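Local coordinates for protein alpha-1,2-Mannosidase (Trichoderma reesei, PDB 1HCU) that probably trims alpha-1,2-linked mannose residues from high-mannose N-glycans as a calcium-dependent glycosyl hydrolase of family 47, at residues A18-F23 / M68-I73; V91-S96 / F161-R166; D289-S294 / I333-S338. All blocks are in the same frame, centred on the assembly; numbering follows the deposited sequence.

Interaction 1 (A18-F23 / M68-I73)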
loop_
_atom_site.group_PDB
_atom_site.type_symbol
_atom_site.label_atom_id
_atom_site.label_comp_id
_atom_site.label_asym_id
_atom_site.label_seq_id
_atom_site.Cartn_x
_atom_site.Cartn_y
_atom_site.Cartn_z
ATOM N N ALA A 18 5.442 -18.177 -12.974
ATOM C CA ALA A 18 5.119 -18.737 -11.663
ATOM C C ALA A 18 4.172 -17.819 -10.884
ATOM O O ALA A 18 3.192 -18.283 -10.286
ATOM C CB ALA A 18 6.390 -18.984 -10.861
ATOM N N VAL A 19 4.454 -16.518 -10.899
ATOM C CA VAL A 19 3.613 -15.553 -10.192
ATOM C C VAL A 19 2.226 -15.525 -10.836
ATOM O O VAL A 19 1.202 -15.494 -10.152
ATOM C CB VAL A 19 4.237 -14.140 -10.238
ATOM C CG1 VAL A 19 3.362 -13.150 -9.477
ATOM C CG2 VAL A 19 5.633 -14.184 -9.644
ATOM N N LYS A 20 2.205 -15.556 -12.163
ATOM C CA LYS A 20 0.950 -15.554 -12.894
ATOM C C LYS A 20 0.158 -16.811 -12.511
ATOM O O LYS A 20 -1.062 -16.763 -12.354
ATOM C CB LYS A 20 1.233 -15.505 -14.394
ATOM C CG LYS A 20 -0.005 -15.338 -15.238
ATOM C CD LYS A 20 0.337 -15.114 -16.702
ATOM C CE LYS A 20 -0.945 -14.991 -17.507
ATOM N NZ LYS A 20 -0.699 -14.715 -18.939
ATOM N N ALA A 21 0.861 -17.927 -12.328
ATOM C CA ALA A 21 0.224 -19.184 -11.942
ATOM C C ALA A 21 -0.372 -19.096 -10.529
ATOM O O ALA A 21 -1.450 -19.642 -10.274
ATOM C CB ALA A 21 1.240 -20.337 -12.023
ATOM N N ALA A 22 0.325 -18.422 -9.614
ATOM C CA ALA A 22 -0.177 -18.254 -8.246
ATOM C C ALA A 22 -1.428 -17.379 -8.254
ATOM O O ALA A 22 -2.359 -17.591 -7.466
ATOM C CB ALA A 22 0.889 -17.626 -7.352
ATOM N N PHE A 23 -1.449 -16.394 -9.146
ATOM C CA PHE A 23 -2.602 -15.513 -9.260
ATOM C C PHE A 23 -3.785 -16.315 -9.814
ATOM O O PHE A 23 -4.898 -16.225 -9.293
ATOM C CB PHE A 23 -2.268 -14.316 -10.169
ATOM C CG PHE A 23 -3.408 -13.347 -10.353
ATOM C CD1 PHE A 23 -4.409 -13.598 -11.291
ATOM C CD2 PHE A 23 -3.492 -12.193 -9.576
ATOM C CE1 PHE A 23 -5.478 -12.719 -11.454
ATOM C CE2 PHE A 23 -4.562 -11.301 -9.729
ATOM C CZ PHE A 23 -5.557 -11.565 -10.673
ATOM N N MET A 68 -1.368 -8.884 -16.555
ATOM C CA MET A 68 -0.922 -10.249 -16.788
ATOM C C MET A 68 -1.476 -10.811 -18.091
ATOM O O MET A 68 -1.105 -11.903 -18.508
ATOM C CB MET A 68 -1.348 -11.152 -15.628
ATOM C CG MET A 68 -0.617 -10.879 -14.325
ATOM S SD MET A 68 -1.287 -11.850 -12.963
ATOM C CE MET A 68 0.112 -11.894 -11.833
ATOM N N GLY A 69 -2.368 -10.071 -18.735
ATOM C CA GLY A 69 -2.933 -10.549 -19.985
ATOM C C GLY A 69 -4.008 -11.608 -19.790
ATOM O O GLY A 69 -4.250 -12.421 -20.682
ATOM N N ASP A 70 -4.656 -11.601 -18.626
ATOM C CA ASP A 70 -5.712 -12.564 -18.335
ATOM C C ASP A 70 -7.064 -12.091 -18.835
ATOM O O ASP A 70 -7.945 -11.722 -18.054
ATOM C CB ASP A 70 -5.783 -12.833 -16.837
ATOM C CG ASP A 70 -4.510 -13.434 -16.308
ATOM O OD1 ASP A 70 -3.709 -13.926 -17.135
ATOM O OD2 ASP A 70 -4.309 -13.425 -15.077
ATOM N N ALA A 71 -7.221 -12.126 -20.152
ATOM C CA ALA A 71 -8.449 -11.694 -20.796
ATOM C C ALA A 71 -9.712 -12.247 -20.126
ATOM O O ALA A 71 -10.587 -11.478 -19.732
ATOM C CB ALA A 71 -8.414 -12.078 -22.278
ATOM N N ASP A 72 -9.808 -13.566 -19.986
ATOM C CA ASP A 72 -10.988 -14.183 -19.373
ATOM C C ASP A 72 -11.371 -13.637 -18.004
ATOM O O ASP A 72 -12.522 -13.278 -17.771
ATOM C CB ASP A 72 -10.795 -15.696 -19.278
ATOM C CG ASP A 72 -11.011 -16.389 -20.603
ATOM O OD1 ASP A 72 -10.875 -15.719 -21.655
ATOM O OD2 ASP A 72 -11.306 -17.603 -20.593
ATOM N N ILE A 73 -10.414 -13.595 -17.088
ATOM C CA ILE A 73 -10.687 -13.076 -15.763
ATOM C C ILE A 73 -11.136 -11.623 -15.863
ATOM O O ILE A 73 -12.060 -11.211 -15.164
ATOM C CB ILE A 73 -9.432 -13.165 -14.862
ATOM C CG1 ILE A 73 -9.037 -14.637 -14.684
ATOM C CG2 ILE A 73 -9.703 -12.493 -13.517
ATOM C CD1 ILE A 73 -7.746 -14.848 -13.939
HETATM O O HOH W 1 -2.929 -15.518 -14.127
#

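Interaction 2 (V91-S96 / F161-R166)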
loop_
_atom_site.group_PDB
_atom_site.type_symbol
_atom_site.label_atom_id
_atom_site.label_comp_id
_atom_site.label_asym_id
_atom_site.label_seq_id
_atom_site.Cartn_x
_atom_site.Cartn_y
_atom_site.Cartn_z
ATOM N N VAL A 91 -25.955 -4.704 4.673
ATOM C CA VAL A 91 -26.219 -4.564 6.100
ATOM C C VAL A 91 -26.577 -3.121 6.448
ATOM O O VAL A 91 -25.857 -2.188 6.090
ATOM C CB VAL A 91 -24.982 -4.964 6.924
ATOM C CG1 VAL A 91 -25.293 -4.882 8.420
ATOM C CG2 VAL A 91 -24.525 -6.359 6.520
ATOM N N ALA A 92 -27.688 -2.951 7.159
ATOM C CA ALA A 92 -28.159 -1.631 7.561
ATOM C C ALA A 92 -27.283 -1.014 8.638
ATOM O O ALA A 92 -26.824 -1.707 9.539
ATOM C CB ALA A 92 -29.595 -1.726 8.062
ATOM N N ASN A 93 -27.060 0.291 8.539
ATOM C CA ASN A 93 -26.249 1.009 9.513
ATOM C C ASN A 93 -24.823 0.476 9.594
ATOM O O ASN A 93 -24.175 0.581 10.632
ATOM C CB ASN A 93 -26.913 0.930 10.890
ATOM C CG ASN A 93 -28.313 1.533 10.896
ATOM O OD1 ASN A 93 -28.490 2.719 10.616
ATOM N ND2 ASN A 93 -29.311 0.716 11.214
ATOM N N GLN A 94 -24.335 -0.102 8.503
ATOM C CA GLN A 94 -22.981 -0.629 8.487
ATOM C C GLN A 94 -21.959 0.461 8.164
ATOM O O GLN A 94 -22.059 1.136 7.139
ATOM C CB GLN A 94 -22.848 -1.753 7.465
ATOM C CG GLN A 94 -21.462 -2.339 7.452
ATOM C CD GLN A 94 -21.314 -3.486 6.492
ATOM O OE1 GLN A 94 -21.370 -3.310 5.284
ATOM N NE2 GLN A 94 -21.118 -4.682 7.031
ATOM N N GLY A 95 -20.967 0.614 9.033
ATOM C CA GLY A 95 -19.945 1.622 8.822
ATOM C C GLY A 95 -19.045 1.331 7.636
ATOM O O GLY A 95 -18.763 0.166 7.333
ATOM N N SER A 96 -18.595 2.386 6.957
ATOM C CA SER A 96 -17.718 2.234 5.801
ATOM C C SER A 96 -16.459 3.064 5.964
ATOM O O SER A 96 -16.537 4.272 6.187
ATOM C CB SER A 96 -18.446 2.661 4.520
ATOM O OG SER A 96 -17.540 2.767 3.427
ATOM N N PHE A 161 -24.178 4.490 4.284
ATOM C CA PHE A 161 -24.993 4.646 3.071
ATOM C C PHE A 161 -26.414 4.141 3.297
ATOM O O PHE A 161 -27.354 4.565 2.626
ATOM C CB PHE A 161 -24.405 3.840 1.903
ATOM C CG PHE A 161 -23.145 4.413 1.327
ATOM C CD1 PHE A 161 -22.526 3.801 0.243
ATOM C CD2 PHE A 161 -22.573 5.551 1.867
ATOM C CE1 PHE A 161 -21.351 4.318 -0.297
ATOM C CE2 PHE A 161 -21.401 6.078 1.341
ATOM C CZ PHE A 161 -20.786 5.460 0.255
ATOM N N ASN A 162 -26.547 3.219 4.238
ATOM C CA ASN A 162 -27.814 2.596 4.549
ATOM C C ASN A 162 -28.170 2.880 6.005
ATOM O O ASN A 162 -27.402 2.552 6.907
ATOM C CB ASN A 162 -27.681 1.079 4.354
ATOM C CG ASN A 162 -28.994 0.346 4.512
ATOM O OD1 ASN A 162 -29.933 0.859 5.114
ATOM N ND2 ASN A 162 -29.062 -0.872 3.975
ATOM N N PRO A 163 -29.338 3.487 6.255
ATOM C CA PRO A 163 -30.442 3.959 5.404
ATOM C C PRO A 163 -30.196 5.192 4.504
ATOM O O PRO A 163 -30.849 5.337 3.466
ATOM C CB PRO A 163 -31.567 4.195 6.409
ATOM C CG PRO A 163 -30.820 4.426 7.720
ATOM C CD PRO A 163 -29.805 3.351 7.646
ATOM N N THR A 164 -29.314 6.103 4.907
ATOM C CA THR A 164 -29.021 7.259 4.059
ATOM C C THR A 164 -27.544 7.639 4.140
ATOM O O THR A 164 -26.809 7.110 4.977
ATOM C CB THR A 164 -29.925 8.490 4.399
ATOM O OG1 THR A 164 -29.758 9.486 3.382
ATOM C CG2 THR A 164 -29.572 9.100 5.743
ATOM N N VAL A 165 -27.100 8.524 3.249
ATOM C CA VAL A 165 -25.706 8.950 3.233
ATOM C C VAL A 165 -25.448 9.893 4.407
ATOM O O VAL A 165 -26.017 10.978 4.467
ATOM C CB VAL A 165 -25.342 9.675 1.901
ATOM C CG1 VAL A 165 -23.887 10.113 1.919
ATOM C CG2 VAL A 165 -25.584 8.751 0.717
ATOM N N ARG A 166 -24.594 9.470 5.338
ATOM C CA ARG A 166 -24.266 10.278 6.509
ATOM C C ARG A 166 -22.834 10.077 7.016
ATOM O O ARG A 166 -22.203 9.056 6.745
ATOM C CB ARG A 166 -25.253 9.981 7.653
ATOM C CG ARG A 166 -25.487 8.492 7.917
ATOM C CD ARG A 166 -26.384 8.267 9.128
ATOM N NE ARG A 166 -25.641 8.429 10.373
ATOM C CZ ARG A 166 -25.180 7.420 11.108
ATOM N NH1 ARG A 166 -25.393 6.163 10.737
ATOM N NH2 ARG A 166 -24.478 7.667 12.201
HETATM O O HOH W 2 -26.960 4.509 9.471
HETATM O O HOH W 3 -24.204 1.857 5.444
#

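Interaction 3 (D289-S294 / I333-S338)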
loop_
_atom_site.group_PDB
_atom_site.type_symbol
_atom_site.label_atom_id
_atom_site.label_comp_id
_atom_site.label_asym_id
_atom_site.label_seq_id
_atom_site.Cartn_x
_atom_site.Cartn_y
_atom_site.Cartn_z
ATOM N N ASP A 289 25.185 -2.840 10.466
ATOM C CA ASP A 289 25.056 -2.761 9.011
ATOM C C ASP A 289 23.603 -2.645 8.577
ATOM O O ASP A 289 23.312 -2.304 7.431
ATOM C CB ASP A 289 25.711 -3.982 8.327
ATOM C CG ASP A 289 25.165 -5.329 8.832
ATOM O OD1 ASP A 289 25.453 -5.713 9.996
ATOM O OD2 ASP A 289 24.447 -6.011 8.057
ATOM N N LEU A 290 22.689 -2.921 9.499
ATOM C CA LEU A 290 21.271 -2.843 9.203
ATOM C C LEU A 290 20.696 -1.489 9.564
ATOM O O LEU A 290 21.136 -0.847 10.517
ATOM C CB LEU A 290 20.517 -3.916 9.981
ATOM C CG LEU A 290 20.085 -5.197 9.273
ATOM C CD1 LEU A 290 21.077 -5.654 8.219
ATOM C CD2 LEU A 290 19.915 -6.234 10.343
ATOM N N THR A 291 19.703 -1.062 8.798
ATOM C CA THR A 291 19.056 0.202 9.063
ATOM C C THR A 291 17.539 0.065 9.009
ATOM O O THR A 291 16.986 -0.321 7.977
ATOM C CB THR A 291 19.477 1.273 8.047
ATOM O OG1 THR A 291 20.891 1.501 8.143
ATOM C CG2 THR A 291 18.738 2.577 8.329
ATOM N N PHE A 292 16.876 0.383 10.120
ATOM C CA PHE A 292 15.414 0.335 10.212
ATOM C C PHE A 292 14.889 1.726 10.569
ATOM O O PHE A 292 15.653 2.604 10.969
ATOM C CB PHE A 292 14.948 -0.648 11.302
ATOM C CG PHE A 292 15.347 -2.076 11.051
ATOM C CD1 PHE A 292 14.981 -2.722 9.870
ATOM C CD2 PHE A 292 16.108 -2.772 11.987
ATOM C CE1 PHE A 292 15.373 -4.037 9.627
ATOM C CE2 PHE A 292 16.505 -4.092 11.753
ATOM C CZ PHE A 292 16.139 -4.723 10.574
ATOM N N LEU A 293 13.581 1.921 10.434
ATOM C CA LEU A 293 12.972 3.203 10.770
ATOM C C LEU A 293 12.283 3.105 12.134
ATOM O O LEU A 293 11.433 2.228 12.354
ATOM C CB LEU A 293 11.956 3.624 9.695
ATOM C CG LEU A 293 12.514 3.909 8.289
ATOM C CD1 LEU A 293 11.439 4.528 7.381
ATOM C CD2 LEU A 293 13.690 4.856 8.413
ATOM N N SER A 294 12.666 3.991 13.054
ATOM C CA SER A 294 12.066 4.022 14.386
ATOM C C SER A 294 10.815 4.886 14.316
ATOM O O SER A 294 10.634 5.641 13.358
ATOM C CB SER A 294 13.020 4.651 15.413
ATOM O OG SER A 294 14.159 3.844 15.659
ATOM N N ILE A 333 17.586 2.091 -1.024
ATOM C CA ILE A 333 18.208 0.793 -1.293
ATOM C C ILE A 333 18.589 0.111 0.025
ATOM O O ILE A 333 18.409 -1.096 0.196
ATOM C CB ILE A 333 19.495 0.946 -2.157
ATOM C CG1 ILE A 333 19.129 1.405 -3.571
ATOM C CG2 ILE A 333 20.251 -0.369 -2.229
ATOM C CD1 ILE A 333 18.169 0.474 -4.286
ATOM N N LYS A 334 19.112 0.901 0.955
ATOM C CA LYS A 334 19.522 0.397 2.260
ATOM C C LYS A 334 18.295 -0.099 3.017
ATOM O O LYS A 334 18.335 -1.126 3.693
ATOM C CB LYS A 334 20.228 1.512 3.049
ATOM C CG LYS A 334 20.615 1.150 4.477
ATOM C CD LYS A 334 21.479 -0.104 4.510
ATOM C CE LYS A 334 21.675 -0.627 5.921
ATOM N NZ LYS A 334 22.705 0.123 6.692
ATOM N N LEU A 335 17.196 0.629 2.877
ATOM C CA LEU A 335 15.953 0.281 3.550
ATOM C C LEU A 335 15.382 -1.024 3.003
ATOM O O LEU A 335 14.995 -1.914 3.761
ATOM C CB LEU A 335 14.943 1.413 3.370
ATOM C CG LEU A 335 14.405 2.147 4.603
ATOM C CD1 LEU A 335 15.504 2.385 5.631
ATOM C CD2 LEU A 335 13.785 3.464 4.143
ATOM N N ALA A 336 15.327 -1.130 1.683
ATOM C CA ALA A 336 14.800 -2.320 1.042
ATOM C C ALA A 336 15.610 -3.536 1.487
ATOM O O ALA A 336 15.059 -4.588 1.817
ATOM C CB ALA A 336 14.868 -2.163 -0.469
ATOM N N SER A 337 16.927 -3.366 1.512
ATOM C CA SER A 337 17.852 -4.414 1.907
ATOM C C SER A 337 17.704 -4.804 3.371
ATOM O O SER A 337 17.662 -5.991 3.709
ATOM C CB SER A 337 19.286 -3.949 1.653
ATOM O OG SER A 337 20.216 -4.887 2.147
ATOM N N SER A 338 17.623 -3.807 4.245
ATOM C CA SER A 338 17.502 -4.078 5.668
ATOM C C SER A 338 16.223 -4.812 6.020
ATOM O O SER A 338 16.244 -5.774 6.788
ATOM C CB SER A 338 17.591 -2.775 6.463
ATOM O OG SER A 338 18.927 -2.318 6.516
#

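Interaction 1 (A18-F23 / M68-I73)
M68 meets helix 13-33 in two ways, with its thioether lying on F23 and its backbone carbonyl facing K20. The sulfur stands over one face of the F23 ring: SD is 4.1 Å from the ring centroid and 26° off the normal. It is displaced toward the rim, so that M68 SD has F23 CG as its nearest ring atom, at 3.7 Å; these values identify a Met-aromatic contact. Beyond CG the M68 chain stays extended, bringing CE within 3.8 Å of F23 CB, where V19 CG1 also touches it. M68 O accepts a hydrogen bond from K20 NZ at 2.9 Å, and the C=O...N angle of 165° makes the approach almost collinear with the carbonyl. A fully extended lysine chain, with chi4 of 178° placing NZ, spans the gap. G69 follows with positive phi and closes helix 56-67 in a Schellman motif, so the ammonium would probably also be drawn by the negative pole of that helix end. D70, the centre of an inverse gamma turn, divides its carboxylate between two tasks. D70 OD1 makes a looser salt bridge to K20 NZ at 3.6 Å, the lysine and aspartate chains running antiparallel past one another. D70 OD2 accepts from a water at 2.7 Å, and that water also donates to K20 O. I73 completes the contact from the edge of the F23 ring, its CD1 lying in the ring plane 4.0 Å from CE1. Around this seam, helix 451-465 packs on V19 and F23 and sets F454 edge-to-face against the same ring, helix 56-67 brings T64 and A65 to F23, and helix 408-425 touches V19 through L418.

Interaction 2 (V91-S96 / F161-R166)
N93 and N162 supply the direct hydrogen bond between these two loops: N93 N donates to N162 O at 2.8 Å. The bond is bent, with an N-H...O angle of 141°, and the donor sits above the carbonyl plane, 44° out of it. N93 occupies the third position of a type II turn from V91 to Q94; its positive phi is the one that turn type requires, and the turn leaves its N-H facing N162 O. Two waters add bridges. Water 2 donates to N93 OD1 at 2.6 Å and also to N162 O, which therefore receives protons from both an amide and a solvent molecule; in return it accepts a weak bond from R166 NH1, lying in the plane of the guanidinium at its edge. Water 3 joins the backbones further along, donating to Q94 O at 2.8 Å and accepting from F161 N at 2.9 Å. The first loop leads into strand 96-97; the second connects strand 158-160 to strand 166-167. The backbone pairing of S96 with V159 continues the connection, and helix 98-117, directly after strand 96-97, carries E100, the predicted proton donor of this family 47 enzyme. A glycan sugar attached to the protein lies about 6 Å from the N162 side chain. Van der Waals contact is slight and at the surface. N162 CG, anti to its backbone N (chi1 -174°), rests against A92, 3.7 Å from CA, with OD1 near A92 CB; its ND2 is held by T89 O, which helps hold the rotation of the amide. P163, reached through a cis peptide bond, sets its ring obliquely across the N93 side chain, and CD comes within 3.3 Å of N93 OD1.

Interaction 3 (D289-S294 / I333-S338)
Bends at chi2 (55°), which places CD, and at chi4, which places NZ, curl K334 over T291, the two side chains crossing at about a right angle. One turn later S338 has OG anti to its carbonyl carbon (chi1 -75°), facing T291 N. That amide donates to S338 OG at 2.7 Å with a nearly straight N-H...O angle of 169°, geometry that supports a sound hydrogen bond. K334 NZ is modelled 2.7 Å from T291 OG1 as a hydrogen bond, and a weak and doubtful one runs to D289 O; both acceptors are less surely placed. An alanine in place of K334 would probably leave T291 OG1 and D289 O without their ammonium partner and open a gap where K334 CG lies 3.7 Å from T291 CB. These bonds fasten helix 326-344 to the approach of strand 292-297, part of an antiparallel sheet, in a fold that as in other family 47 enzymes is built round an alpha/alpha barrel. F292 presents the edge of its ring to the helix: CE1 is 3.4 Å from S338 O, which lies near the ring plane, while Y339 and F355 meet the same ring edge-to-face. On the next residue the contact turns apolar. L293 and L335 touch methyl to methyl, roughly perpendicular, with L293 CD1 4.1 Å from L335 CD2. L335 CD1 also lies 3.9 Å from the carbonyl T291 O. The L293 side chain is about 9 Å from that of D245, a predicted active-site residue.

Followed from the N terminus, the three contacts come strictly in series: each closes its own loop before the next opens, so none nests in or crosses another. Interaction 1 closes 44 intervening residues, tying helix 13-33 to the junction of helices 56-67 and 71-80. Interaction 2 spans 64 residues, mostly helical, and joins two surface loops beside short strands. Interaction 3 closes 38 residues between the start of strand 292-297 and helix 326-344. They do not touch; their centres are 35 Å (1 and 2), 32 Å (1 and 3) and 43 Å (2 and 3) apart, and interactions 2 and 3 lie on opposite sides of the chain's centre.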